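Local coordinates for DUF3836 domain-containing protein (Parabacteroides distasonis ATCC 8503, PDB 4R03) that is of unknown function but folds as a single-layer antiparallel beta-sheet built from successive beta-hairpins, at residues Y34-Y38 with E105-S109; K43-A49 with Y63-Y69; G74-Y80 with Q95-S101. All coordinates share one frame; numbering follows the deposited sequence. Where two conformers were deposited one is given.

Contact 1: Y34-Y38 with E105-S109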
loop_
_atom_site.group_PDB
_atom_site.type_symbol
_atom_site.label_atom_id
_atom_site.label_comp_id
_atom_site.label_asym_id
_atom_site.label_seq_id
_atom_site.Cartn_x
_atom_site.Cartn_y
_atom_site.Cartn_z
ATOM N N TYR A 34 -4.485 -1.279 2.469
ATOM C CA TYR A 34 -3.613 -1.492 1.327
ATOM C C TYR A 34 -4.275 -2.514 0.405
ATOM O O TYR A 34 -4.844 -3.523 0.856
ATOM C CB TYR A 34 -2.282 -2.031 1.754
ATOM C CG TYR A 34 -1.532 -1.155 2.709
ATOM C CD1 TYR A 34 -1.051 0.057 2.308
ATOM C CD2 TYR A 34 -1.284 -1.549 4.005
ATOM C CE1 TYR A 34 -0.341 0.846 3.174
ATOM C CE2 TYR A 34 -0.602 -0.731 4.915
ATOM C CZ TYR A 34 -0.061 0.450 4.459
ATOM O OH TYR A 34 0.645 1.278 5.349
ATOM N N GLU A 35 -4.182 -2.288 -0.894
ATOM C CA GLU A 35 -4.638 -3.250 -1.917
ATOM C C GLU A 35 -3.479 -3.485 -2.862
ATOM O O GLU A 35 -2.755 -2.539 -3.221
ATOM C CB GLU A 35 -5.829 -2.722 -2.655
ATOM C CG GLU A 35 -7.057 -2.529 -1.788
ATOM C CD GLU A 35 -8.307 -2.117 -2.535
ATOM O OE1 GLU A 35 -8.214 -1.749 -3.718
ATOM O OE2 GLU A 35 -9.389 -2.080 -1.866
ATOM N N PHE A 36 -3.328 -4.731 -3.300
ATOM C CA PHE A 36 -2.159 -5.152 -4.091
ATOM C C PHE A 36 -2.602 -5.789 -5.386
ATOM O O PHE A 36 -3.550 -6.585 -5.443
ATOM C CB PHE A 36 -1.314 -6.172 -3.311
ATOM C CG PHE A 36 -0.835 -5.690 -1.985
ATOM C CD1 PHE A 36 0.353 -4.960 -1.887
ATOM C CD2 PHE A 36 -1.589 -5.869 -0.841
ATOM C CE1 PHE A 36 0.777 -4.483 -0.646
ATOM C CE2 PHE A 36 -1.171 -5.387 0.371
ATOM C CZ PHE A 36 0.015 -4.679 0.468
ATOM N N GLN A 37 -1.857 -5.457 -6.426
ATOM C CA GLN A 37 -1.976 -6.153 -7.707
ATOM C C GLN A 37 -0.596 -6.687 -8.114
ATOM O O GLN A 37 0.433 -6.256 -7.617
ATOM C CB GLN A 37 -2.584 -5.236 -8.776
ATOM C CG GLN A 37 -4.017 -4.744 -8.466
ATOM C CD GLN A 37 -4.646 -3.931 -9.616
ATOM O OE1 GLN A 37 -4.847 -4.433 -10.719
ATOM N NE2 GLN A 37 -4.957 -2.681 -9.352
ATOM N N TYR A 38 -0.616 -7.687 -9.018
ATOM C CA TYR A 38 0.573 -8.485 -9.330
ATOM C C TYR A 38 0.835 -8.522 -10.849
ATOM O O TYR A 38 -0.096 -8.487 -11.630
ATOM C CB TYR A 38 0.398 -9.928 -8.831
ATOM C CG TYR A 38 0.362 -9.942 -7.340
ATOM C CD1 TYR A 38 -0.842 -9.706 -6.680
ATOM C CD2 TYR A 38 1.470 -10.169 -6.573
ATOM C CE1 TYR A 38 -0.880 -9.666 -5.279
ATOM C CE2 TYR A 38 1.448 -10.119 -5.194
ATOM C CZ TYR A 38 0.215 -9.902 -4.553
ATOM O OH TYR A 38 0.281 -9.828 -3.169
ATOM N N GLU A 105 9.686 -8.222 0.812
ATOM C CA GLU A 105 8.542 -8.539 1.672
ATOM C C GLU A 105 7.995 -7.355 2.461
ATOM O O GLU A 105 6.833 -7.362 2.883
ATOM C CB GLU A 105 8.853 -9.720 2.605
ATOM C CG GLU A 105 8.918 -11.048 1.824
ATOM C CD GLU A 105 7.556 -11.509 1.304
ATOM O OE1 GLU A 105 6.547 -11.477 2.071
ATOM O OE2 GLU A 105 7.480 -11.908 0.138
ATOM N N GLU A 106 8.784 -6.322 2.652
ATOM C CA GLU A 106 8.322 -5.162 3.353
ATOM C C GLU A 106 7.354 -4.349 2.519
ATOM O O GLU A 106 6.642 -3.484 3.077
ATOM C CB GLU A 106 9.462 -4.297 3.832
ATOM C CG GLU A 106 10.486 -5.069 4.691
ATOM C CD GLU A 106 9.951 -5.581 6.049
ATOM O OE1 GLU A 106 8.848 -5.171 6.482
ATOM O OE2 GLU A 106 10.674 -6.375 6.717
ATOM N N ILE A 107 7.213 -4.661 1.228
ATOM C CA ILE A 107 6.162 -4.027 0.420
ATOM C C ILE A 107 4.748 -4.297 0.977
ATOM O O ILE A 107 3.860 -3.479 0.833
ATOM C CB ILE A 107 6.265 -4.460 -1.059
ATOM C CG1 ILE A 107 7.525 -3.832 -1.660
ATOM C CG2 ILE A 107 5.020 -4.070 -1.870
ATOM C CD1 ILE A 107 7.886 -4.432 -3.076
ATOM N N PHE A 108 4.579 -5.444 1.619
ATOM C CA PHE A 108 3.292 -5.822 2.129
ATOM C C PHE A 108 2.894 -5.175 3.390
ATOM O O PHE A 108 1.743 -5.398 3.797
ATOM C CB PHE A 108 3.165 -7.348 2.217
ATOM C CG PHE A 108 3.390 -8.016 0.912
ATOM C CD1 PHE A 108 2.451 -7.918 -0.081
ATOM C CD2 PHE A 108 4.565 -8.696 0.660
ATOM C CE1 PHE A 108 2.655 -8.471 -1.316
ATOM C CE2 PHE A 108 4.778 -9.270 -0.599
ATOM C CZ PHE A 108 3.797 -9.153 -1.567
ATOM N N SER A 109 3.785 -4.379 3.992
ATOM C CA SER A 109 3.498 -3.660 5.252
ATOM C C SER A 109 3.010 -4.667 6.312
ATOM O O SER A 109 3.441 -5.855 6.262
ATOM C CB SER A 109 2.478 -2.524 5.041
ATOM O OG SER A 109 3.005 -1.499 4.231
ATOM O OXT SER A 109 2.198 -4.340 7.248
#
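Phe36 and Phe108 meet where the end of strand 27-38 faces the C-terminal 3-10 turn; no hydrogen bond crosses, even the closest alpha carbons, Tyr34 CA and Phe108 CA, lie 8.2 Å apart, and side chains of the strand reach both side chains and backbone of the turn. The two phenyl rings form an edge-to-face pair, with centroids 5.3 Å apart and planes inclined at 55°. Phe108 leads with its CD1 edge, which sits over one face of Phe36 but displaced toward the rim, 3.9 Å from Phe36 CE1. The edge of the Phe36 ring meets a polar group instead: Phe36 CE1 is 3.6 Å from Ile107 O, close to the ring plane. Tyr38 and Phe108 approach each other from opposite directions, Tyr38 OH 3.3 Å from Phe108 CE1, while that hydroxyl is hydrogen-bonded to Ile15 O. At the other end of the segment, Ser109 OG, anti to its carbonyl carbon (chi1 -66°), is set over a face of Tyr34, 3.6 Å from Tyr34 CZ, where it is also hydrogen-bonded to Lys47 NZ. The terminal carboxylate and Phe108 O both take hydrogen bonds from Lys18 NZ, which ties the chain end to strand 14-24. The turn lies over one face of the sheet, as Phe108 touching Ile15 and Val44, and Ile107 touching Tyr67 and Tyr69 of strand 58-69, show.

Contact 2: K43-A49 with Y63-Y69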
loop_
_atom_site.group_PDB
_atom_site.type_symbol
_atom_site.label_atom_id
_atom_site.label_comp_id
_atom_site.label_asym_id
_atom_site.label_seq_id
_atom_site.Cartn_x
_atom_site.Cartn_y
_atom_site.Cartn_z
ATOM N N LYS A 43 4.934 -11.048 -8.964
ATOM C CA LYS A 43 5.464 -10.044 -8.068
ATOM C C LYS A 43 4.533 -8.809 -8.010
ATOM O O LYS A 43 3.840 -8.484 -8.959
ATOM C CB LYS A 43 6.873 -9.605 -8.491
ATOM C CG LYS A 43 7.887 -10.788 -8.529
ATOM C CD LYS A 43 9.330 -10.305 -8.360
ATOM C CE LYS A 43 10.376 -11.204 -9.070
ATOM N NZ LYS A 43 11.014 -10.531 -10.291
ATOM N N VAL A 44 4.584 -8.110 -6.882
ATOM C CA VAL A 44 3.677 -6.970 -6.733
ATOM C C VAL A 44 3.987 -5.895 -7.773
ATOM O O VAL A 44 5.146 -5.485 -7.917
ATOM C CB VAL A 44 3.793 -6.297 -5.344
ATOM C CG1 VAL A 44 2.877 -5.049 -5.286
ATOM C CG2 VAL A 44 3.490 -7.169 -4.269
ATOM N N SER A 45 2.988 -5.458 -8.476
ATOM C CA SER A 45 3.112 -4.434 -9.524
ATOM C C SER A 45 2.534 -3.094 -9.088
ATOM O O SER A 45 2.964 -2.048 -9.558
ATOM C CB SER A 45 2.412 -4.906 -10.769
ATOM O OG SER A 45 1.049 -5.205 -10.556
ATOM N N GLU A 46 1.575 -3.128 -8.152
ATOM C CA GLU A 46 0.925 -1.929 -7.704
ATOM C C GLU A 46 0.435 -2.103 -6.266
ATOM O O GLU A 46 -0.090 -3.159 -5.930
ATOM C CB GLU A 46 -0.240 -1.587 -8.613
ATOM C CG GLU A 46 -0.878 -0.219 -8.311
ATOM C CD GLU A 46 -2.274 -0.093 -8.859
ATOM O OE1 GLU A 46 -2.447 0.228 -10.055
ATOM O OE2 GLU A 46 -3.213 -0.343 -8.072
ATOM N N LYS A 47 0.651 -1.078 -5.450
ATOM C CA LYS A 47 0.163 -1.002 -4.068
ATOM C C LYS A 47 -0.631 0.300 -3.969
ATOM O O LYS A 47 -0.089 1.375 -4.251
ATOM C CB LYS A 47 1.268 -1.047 -3.060
ATOM C CG LYS A 47 0.900 -0.815 -1.604
ATOM C CD LYS A 47 2.125 -0.813 -0.737
ATOM C CE LYS A 47 1.812 -0.775 0.714
ATOM N NZ LYS A 47 3.053 -0.876 1.500
ATOM N N LYS A 48 -1.886 0.226 -3.576
ATOM C CA LYS A 48 -2.700 1.394 -3.284
ATOM C C LYS A 48 -2.991 1.462 -1.810
ATOM O O LYS A 48 -3.294 0.428 -1.197
ATOM C CB LYS A 48 -3.992 1.348 -4.030
ATOM C CG LYS A 48 -3.906 1.689 -5.448
ATOM C CD LYS A 48 -5.372 1.760 -5.987
ATOM C CE LYS A 48 -5.376 1.904 -7.445
ATOM N NZ LYS A 48 -6.730 2.188 -7.913
ATOM N N ALA A 49 -2.846 2.627 -1.231
ATOM C CA ALA A 49 -3.103 2.865 0.176
ATOM C C ALA A 49 -4.318 3.802 0.260
ATOM O O ALA A 49 -4.377 4.819 -0.495
ATOM C CB ALA A 49 -1.944 3.488 0.881
ATOM N N TYR A 63 -2.480 7.123 -1.627
ATOM C CA TYR A 63 -1.328 7.039 -2.531
ATOM C C TYR A 63 -1.315 5.760 -3.275
ATOM O O TYR A 63 -2.024 4.798 -2.948
ATOM C CB TYR A 63 0.015 7.286 -1.820
ATOM C CG TYR A 63 0.506 6.197 -0.852
ATOM C CD1 TYR A 63 0.933 4.977 -1.348
ATOM C CD2 TYR A 63 0.550 6.406 0.494
ATOM C CE1 TYR A 63 1.454 3.960 -0.487
ATOM C CE2 TYR A 63 1.082 5.392 1.367
ATOM C CZ TYR A 63 1.505 4.217 0.835
ATOM O OH TYR A 63 1.976 3.167 1.649
ATOM N N GLN A 64 -0.484 5.706 -4.304
ATOM C CA GLN A 64 -0.339 4.550 -5.173
ATOM C C GLN A 64 1.154 4.405 -5.500
ATOM O O GLN A 64 1.800 5.396 -5.866
ATOM C CB GLN A 64 -1.097 4.699 -6.465
ATOM C CG GLN A 64 -0.928 3.552 -7.409
ATOM C CD GLN A 64 -1.623 3.779 -8.718
ATOM O OE1 GLN A 64 -1.180 4.591 -9.549
ATOM N NE2 GLN A 64 -2.704 3.062 -8.926
ATOM N N ILE A 65 1.701 3.196 -5.346
ATOM C CA ILE A 65 3.083 2.944 -5.766
ATOM C C ILE A 65 3.050 1.852 -6.827
ATOM O O ILE A 65 2.300 0.866 -6.715
ATOM C CB ILE A 65 3.906 2.485 -4.569
ATOM C CG1 ILE A 65 3.836 3.467 -3.403
ATOM C CG2 ILE A 65 5.381 2.147 -4.994
ATOM C CD1 ILE A 65 4.574 3.079 -2.194
ATOM N N THR A 66 3.847 2.029 -7.897
ATOM C CA THR A 66 4.060 0.975 -8.878
ATOM C C THR A 66 5.528 0.522 -8.851
ATOM O O THR A 66 6.405 1.264 -8.430
ATOM C CB THR A 66 3.654 1.364 -10.304
ATOM O OG1 THR A 66 4.379 2.529 -10.681
ATOM C CG2 THR A 66 2.173 1.636 -10.406
ATOM N N TYR A 67 5.714 -0.737 -9.172
ATOM C CA TYR A 67 7.028 -1.450 -8.961
ATOM C C TYR A 67 7.484 -2.063 -10.269
ATOM O O TYR A 67 6.737 -2.721 -10.948
ATOM C CB TYR A 67 6.928 -2.557 -7.920
ATOM C CG TYR A 67 6.394 -2.079 -6.608
ATOM C CD1 TYR A 67 5.001 -2.008 -6.390
ATOM C CD2 TYR A 67 7.230 -1.728 -5.570
ATOM C CE1 TYR A 67 4.515 -1.521 -5.167
ATOM C CE2 TYR A 67 6.747 -1.227 -4.341
ATOM C CZ TYR A 67 5.378 -1.132 -4.160
ATOM O OH TYR A 67 4.927 -0.701 -2.960
ATOM N N GLN A 68 8.762 -1.797 -10.595
ATOM C CA GLN A 68 9.446 -2.408 -11.749
ATOM C C GLN A 68 10.723 -3.150 -11.305
ATOM O O GLN A 68 11.432 -2.721 -10.410
ATOM C CB GLN A 68 9.810 -1.313 -12.712
ATOM C CG GLN A 68 8.654 -0.648 -13.336
ATOM C CD GLN A 68 9.152 0.355 -14.350
ATOM O OE1 GLN A 68 9.819 1.341 -13.996
ATOM N NE2 GLN A 68 8.879 0.084 -15.622
ATOM N N TYR A 69 10.920 -4.325 -11.912
ATOM C CA TYR A 69 11.918 -5.310 -11.519
ATOM C C TYR A 69 12.953 -5.492 -12.648
ATOM O O TYR A 69 12.599 -5.462 -13.818
ATOM C CB TYR A 69 11.255 -6.662 -11.239
ATOM C CG TYR A 69 10.273 -6.523 -10.084
ATOM C CD1 TYR A 69 10.691 -6.671 -8.777
ATOM C CD2 TYR A 69 8.940 -6.203 -10.353
ATOM C CE1 TYR A 69 9.802 -6.497 -7.716
ATOM C CE2 TYR A 69 8.039 -6.072 -9.290
ATOM C CZ TYR A 69 8.489 -6.176 -8.006
ATOM O OH TYR A 69 7.613 -6.022 -6.895
HETATM O O HOH W 1 3.768 -1.814 -12.323
HETATM O O HOH W 2 4.224 1.700 1.186
HETATM O O HOH W 3 -5.173 3.314 -10.254
#
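Lys47 and Ile65 form a hydrogen-bonded antiparallel pair, with Lys47 N 2.8 Å from Ile65 O and the reciprocal bond just as short. The lysine side chain is fully extended and can be followed outward along two tyrosine hydroxyls. Its CB lies 3.7 Å from Tyr67 OH, and CD keeps to the same hydroxyl at 3.6 Å from Tyr67 OH. Further out, CE comes within 4.1 Å of Tyr63 OH. At the tip, NZ donates to a water 2.8 Å from Lys47 NZ that is also hydrogen-bonded to Tyr63 OH. NZ has three oxygen partners in all, this water, Ile107 O and Ser109 OG, while it also makes a cation-pi contact with Tyr34.

Tyr63 holds its ring over Ala49: CB of the alanine is 3.5 Å from the centroid of the Tyr63 ring and only 11° off its normal, a CH-pi contact centred on the face. CG of Tyr63, set between its backbone N and carbonyl carbon (chi1 70°), brings the ring over the methyl. At the far end Tyr69 OH donates to Val44 O over 2.7 Å, lying in the carbonyl plane on a lone pair, while Lys43 CD packs over a face of the same ring. Between these ends Tyr67 N approaches Ser45 O at 3.1 Å from 46° above the carbonyl plane. On the other side of strand 44-53, Ser45 and Glu46 both face Gln37 of strand 27-38, a classic beta bulge. On the sheet face away from Lys47, Lys48 NZ (weakly) and Gln64 NE2 donate to one shared water. The hairpin lies mid-sheet: strand 44-53 pairs with strand 27-38 on its other side, and strand 58-69 with strand 75-84.

Contact 3: G74-Y80 with Q95-S101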
loop_
_atom_site.group_PDB
_atom_site.type_symbol
_atom_site.label_atom_id
_atom_site.label_comp_id
_atom_site.label_asym_id
_atom_site.label_seq_id
_atom_site.Cartn_x
_atom_site.Cartn_y
_atom_site.Cartn_z
ATOM N N GLY A 74 19.481 -6.243 -8.552
ATOM C CA GLY A 74 19.226 -6.386 -7.101
ATOM C C GLY A 74 18.367 -5.262 -6.518
ATOM O O GLY A 74 18.386 -5.037 -5.306
ATOM N N GLU A 75 17.664 -4.545 -7.390
ATOM C CA GLU A 75 16.956 -3.310 -6.999
ATOM C C GLU A 75 15.539 -3.312 -7.599
ATOM O O GLU A 75 15.289 -3.838 -8.676
ATOM C CB GLU A 75 17.718 -2.070 -7.444
ATOM C CG GLU A 75 19.016 -1.842 -6.627
ATOM C CD GLU A 75 19.832 -0.638 -7.110
ATOM O OE1 GLU A 75 19.647 -0.209 -8.273
ATOM O OE2 GLU A 75 20.656 -0.131 -6.314
ATOM N N ILE A 76 14.618 -2.795 -6.817
ATOM C CA ILE A 76 13.264 -2.578 -7.286
ATOM C C ILE A 76 13.049 -1.056 -7.486
ATOM O O ILE A 76 13.301 -0.289 -6.579
ATOM C CB ILE A 76 12.252 -3.146 -6.241
ATOM C CG1 ILE A 76 12.514 -4.635 -5.945
ATOM C CG2 ILE A 76 10.852 -2.995 -6.750
ATOM C CD1 ILE A 76 11.865 -5.123 -4.643
ATOM N N LYS A 77 12.589 -0.677 -8.657
ATOM C CA LYS A 77 12.314 0.723 -8.993
ATOM C C LYS A 77 10.844 1.031 -8.675
ATOM O O LYS A 77 9.958 0.335 -9.174
ATOM C CB LYS A 77 12.593 0.987 -10.461
ATOM C CG LYS A 77 14.091 1.054 -10.754
ATOM C CD LYS A 77 14.367 1.290 -12.240
ATOM C CE LYS A 77 15.878 1.472 -12.494
ATOM N NZ LYS A 77 16.200 1.939 -13.881
ATOM N N THR A 78 10.636 2.002 -7.821
ATOM C CA THR A 78 9.274 2.361 -7.367
ATOM C C THR A 78 8.910 3.776 -7.769
ATOM O O THR A 78 9.745 4.683 -7.756
ATOM C CB THR A 78 9.070 2.185 -5.851
ATOM O OG1 THR A 78 9.728 3.235 -5.123
ATOM C CG2 THR A 78 9.583 0.792 -5.418
ATOM N N ASN A 79 7.643 3.937 -8.175
ATOM C CA ASN A 79 7.094 5.235 -8.582
ATOM C C ASN A 79 5.844 5.485 -7.729
ATOM O O ASN A 79 4.910 4.653 -7.739
ATOM C CB ASN A 79 6.709 5.209 -10.019
ATOM C CG ASN A 79 6.202 6.576 -10.518
ATOM O OD1 ASN A 79 5.005 6.789 -10.700
ATOM N ND2 ASN A 79 7.129 7.481 -10.753
ATOM N N TYR A 80 5.887 6.564 -6.974
ATOM C CA TYR A 80 4.873 6.887 -5.978
ATOM C C TYR A 80 4.148 8.134 -6.431
ATOM O O TYR A 80 4.772 9.092 -6.909
ATOM C CB TYR A 80 5.569 7.131 -4.622
ATOM C CG TYR A 80 4.797 7.850 -3.563
ATOM C CD1 TYR A 80 4.692 9.253 -3.542
ATOM C CD2 TYR A 80 4.226 7.157 -2.482
ATOM C CE1 TYR A 80 3.992 9.894 -2.525
ATOM C CE2 TYR A 80 3.564 7.794 -1.499
ATOM C CZ TYR A 80 3.447 9.153 -1.507
ATOM O OH TYR A 80 2.779 9.841 -0.502
ATOM N N GLN A 95 7.159 10.825 -7.033
ATOM C CA GLN A 95 8.570 10.639 -6.705
ATOM C C GLN A 95 8.966 9.205 -7.021
ATOM O O GLN A 95 8.133 8.294 -7.048
ATOM C CB GLN A 95 8.860 11.033 -5.236
ATOM C CG GLN A 95 7.749 10.721 -4.284
ATOM C CD GLN A 95 7.726 11.592 -3.044
ATOM O OE1 GLN A 95 8.580 11.451 -2.172
ATOM N NE2 GLN A 95 6.712 12.467 -2.930
ATOM N N ASN A 96 10.223 9.021 -7.362
ATOM C CA ASN A 96 10.772 7.718 -7.608
ATOM C C ASN A 96 11.731 7.335 -6.521
ATOM O O ASN A 96 12.469 8.182 -6.039
ATOM C CB ASN A 96 11.539 7.711 -8.913
ATOM C CG ASN A 96 10.664 7.892 -10.082
ATOM O OD1 ASN A 96 9.878 6.999 -10.431
ATOM N ND2 ASN A 96 10.759 9.063 -10.723
HETATM N N MSE A 97 11.716 6.065 -6.119
HETATM C CA MSE A 97 12.679 5.525 -5.143
HETATM C C MSE A 97 13.230 4.203 -5.678
HETATM O O MSE A 97 12.791 3.696 -6.718
HETATM C CB MSE A 97 12.049 5.303 -3.746
HETATM C CG MSE A 97 13.084 5.176 -2.593
HETATM SE SE MSE A 97 12.393 5.347 -0.774
HETATM C CE MSE A 97 11.903 7.239 -0.777
ATOM N N ILE A 98 14.256 3.703 -4.986
ATOM C CA ILE A 98 14.757 2.332 -5.154
ATOM C C ILE A 98 14.679 1.590 -3.834
ATOM O O ILE A 98 15.011 2.142 -2.795
ATOM C CB ILE A 98 16.239 2.319 -5.561
ATOM C CG1 ILE A 98 16.445 3.053 -6.873
ATOM C CG2 ILE A 98 16.746 0.861 -5.665
ATOM C CD1 ILE A 98 15.989 2.337 -8.042
ATOM N N ILE A 99 14.215 0.351 -3.877
ATOM C CA ILE A 99 14.164 -0.536 -2.725
ATOM C C ILE A 99 15.157 -1.673 -3.059
ATOM O O ILE A 99 15.113 -2.224 -4.157
ATOM C CB ILE A 99 12.744 -1.153 -2.599
ATOM C CG1 ILE A 99 11.706 -0.085 -2.262
ATOM C CG2 ILE A 99 12.669 -2.245 -1.513
ATOM C CD1 ILE A 99 10.259 -0.678 -2.167
ATOM N N PRO A 100 16.037 -2.047 -2.116
ATOM C CA PRO A 100 16.784 -3.279 -2.433
ATOM C C PRO A 100 15.854 -4.495 -2.528
ATOM O O PRO A 100 14.894 -4.612 -1.743
ATOM C CB PRO A 100 17.748 -3.458 -1.234
ATOM C CG PRO A 100 17.484 -2.356 -0.279
ATOM C CD PRO A 100 16.286 -1.535 -0.757
ATOM N N SER A 101 16.149 -5.402 -3.445
ATOM C CA SER A 101 15.362 -6.611 -3.639
ATOM C C SER A 101 15.212 -7.441 -2.367
ATOM O O SER A 101 14.175 -8.126 -2.173
ATOM C CB SER A 101 15.966 -7.472 -4.745
ATOM O OG SER A 101 15.817 -6.800 -5.979
#
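Asn79 and Asn96 face each other at a non-hydrogen-bonded position of the antiparallel pair, and their side chains supply the polar link that the backbone lacks there. Asn79 ND2 donates to Asn96 OD1 across 2.8 Å, with a nearly straight N-H...O angle of 174°. The acceptor lies in the amide plane of Asn79, yet the donor stands 44° above the carbonyl plane of Asn96, so the two amides are twisted against each other. CG of Asn79 points away from its own nitrogen (chi1 -177°), which carries the amide across to the neighbouring strand. An alanine here has no amide to donate, and Asn96 OD1 would probably be left without this partner and the Asn96 amide free to turn.

On the opposite face, Thr78 CG2 meets Ile99 CD1 at 3.6 Å, the two side chains crossing at about a right angle. Thr78 OG1 adds a weak, long bond to Met97 O, 3.5 Å away, beside the backbone bond that Thr78 N makes to the same oxygen. Ile76 CB and Ile99 CB, 4.2 Å apart, continue this apolar row. On the Asn79 face, Ile98 CG2 packs against Glu75 CB at 3.6 Å.

These side chains are positioned by paired backbone bonds, such as Ile76 N to Ile99 O at 2.8 Å, and the register is closed at one end where Ser101 N donates to Gly74 O over 2.9 Å. Residue 97 is a selenomethionine in the crystal. Strand 94-100 is one of the two edge strands of the sheet, whereas strand 75-84 is hydrogen-bonded on its other flank to strand 58-69, where Thr78 touches Ile65 and Tyr67, and Ile76 touches Tyr69.

In the fold
From the N terminus, the first contact segment is 34-38, at the end of strand 27-38; its partner 105-109 comes only at the C terminus, so contact 1 closes the longest loop. The other two contacts are nested within it. Contact 2 opens at 43-49 and closes at 63-69 as a hairpin; contact 3 opens at 74-80 and closes at 95-101 as the next, so the two follow in series and never cross. Backbone bonds from Gln68 N to Lys77 O and from Thr66 N to Asn79 O join these hairpins edge to edge. Contact 1 differs in kind, laying the chain end over one face of the sheet, with Ile107 reaching Ile99 of contact 3.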